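Local coordinates for protein glutathione reductase (Bartonella henselae, PDB 3O0H) that probably reduces glutathione disulfide to glutathione with NADPH, passing electrons through its bound FAD and a redox-active disulfide, at residues G433-A436 with Q437-I441. Numbering follows the deposited sequence.
Sequences GEIA and QLIGI
Gly-433 O accepts a hydrogen bond from Gln-437 N (3.0 Å), one turn further along helix 432-444, with CB of Gln-437 packed beside the same oxygen. From there the side chain of Gln-437 sets off with CG anti to its backbone N (chi1 167°), bends at chi2 and leaves the helix for the second subunit, where Val-458 N and Met-456 O of that subunit hold both ends of its side-chain carboxamide. Glu-434 O takes the longer bond from Leu-438 N (3.3 Å), and CG of Leu-438 sits 3.4 Å from Glu-434 O. The carboxylate of Glu-434 also crosses the interface: OE1 bonds to Ser-463 OG and OE2 to Met-462 N, both of the second subunit. Ile-435 O receives Ile-439 N almost straight (3.0 Å, 173°) and in the carbonyl plane. The two isoleucines lie side by side, CG2 of Ile-435 against CD1 of Ile-439 at 3.7 Å, and both reach strand 422-428, on Val-427 and Ala-425. Ala-436 O continues the pattern, accepting Gly-440 N at 2.8 Å, a more bent bond (140°). Such i to i+4 bonding defines an alpha-helix, here with one side on the antiparallel sheet of the dimerisation domain and another at the partner subunit, as expected of an interface helix in this family of dimeric flavoenzymes.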
# COMPACT_ATOMS: atom_id res chain seq x y z
N GLY B 433 5.33 5.24 -0.79
CA GLY B 433 6.44 4.31 -0.96
C GLY B 433 6.04 2.87 -1.25
O GLY B 433 6.65 2.22 -2.12
N GLU B 434 5.09 2.35 -0.47
CA GLU B 434 4.51 1.02 -0.72
C GLU B 434 3.95 0.95 -2.14
O GLU B 434 4.22 0.02 -2.92
CB GLU B 434 3.40 0.69 0.27
CG GLU B 434 3.75 0.68 1.72
CD GLU B 434 4.67 -0.48 2.08
OE1 GLU B 434 4.81 -1.40 1.24
OE2 GLU B 434 5.22 -0.45 3.22
N ILE B 435 3.17 1.96 -2.50
CA ILE B 435 2.52 1.96 -3.80
C ILE B 435 3.53 1.98 -4.93
O ILE B 435 3.40 1.24 -5.90
CB ILE B 435 1.55 3.14 -3.95
CG1 ILE B 435 0.38 2.95 -2.99
CG2 ILE B 435 1.12 3.31 -5.41
CD1 ILE B 435 -0.50 4.23 -2.80
N ALA B 436 4.53 2.83 -4.81
CA ALA B 436 5.56 2.93 -5.84
C ALA B 436 6.38 1.64 -5.96
O ALA B 436 6.69 1.18 -7.10
CB ALA B 436 6.46 4.16 -5.58
N GLN B 437 6.72 1.00 -4.83
CA GLN B 437 7.42 -0.29 -4.89
C GLN B 437 6.69 -1.25 -5.84
O GLN B 437 7.31 -1.96 -6.66
CB GLN B 437 7.49 -0.95 -3.51
CG GLN B 437 7.92 -2.45 -3.51
CD GLN B 437 9.42 -2.60 -3.76
OE1 GLN B 437 10.20 -2.80 -2.84
NE2 GLN B 437 9.83 -2.48 -5.02
N LEU B 438 5.37 -1.30 -5.70
CA LEU B 438 4.56 -2.26 -6.42
C LEU B 438 4.40 -1.90 -7.87
O LEU B 438 4.48 -2.76 -8.74
CB LEU B 438 3.19 -2.43 -5.71
CG LEU B 438 3.39 -3.00 -4.29
CD1 LEU B 438 2.15 -2.81 -3.50
CD2 LEU B 438 3.80 -4.45 -4.37
N ILE B 439 4.16 -0.63 -8.16
CA ILE B 439 4.15 -0.17 -9.54
C ILE B 439 5.53 -0.44 -10.21
O ILE B 439 5.63 -0.73 -11.41
CB ILE B 439 3.81 1.34 -9.58
CG1 ILE B 439 2.42 1.61 -8.99
CG2 ILE B 439 3.83 1.88 -10.98
CD1 ILE B 439 2.06 3.10 -9.00
N GLY B 440 6.59 -0.39 -9.40
CA GLY B 440 7.92 -0.58 -9.88
C GLY B 440 8.15 -1.97 -10.50
O GLY B 440 8.94 -2.14 -11.43
N ILE B 441 7.44 -2.95 -9.99
CA ILE B 441 7.48 -4.29 -10.55
C ILE B 441 6.90 -4.27 -11.98
O ILE B 441 7.50 -4.83 -12.90
CB ILE B 441 6.67 -5.26 -9.68
CG1 ILE B 441 7.29 -5.35 -8.26
CG2 ILE B 441 6.59 -6.68 -10.33
CD1 ILE B 441 6.35 -6.11 -7.30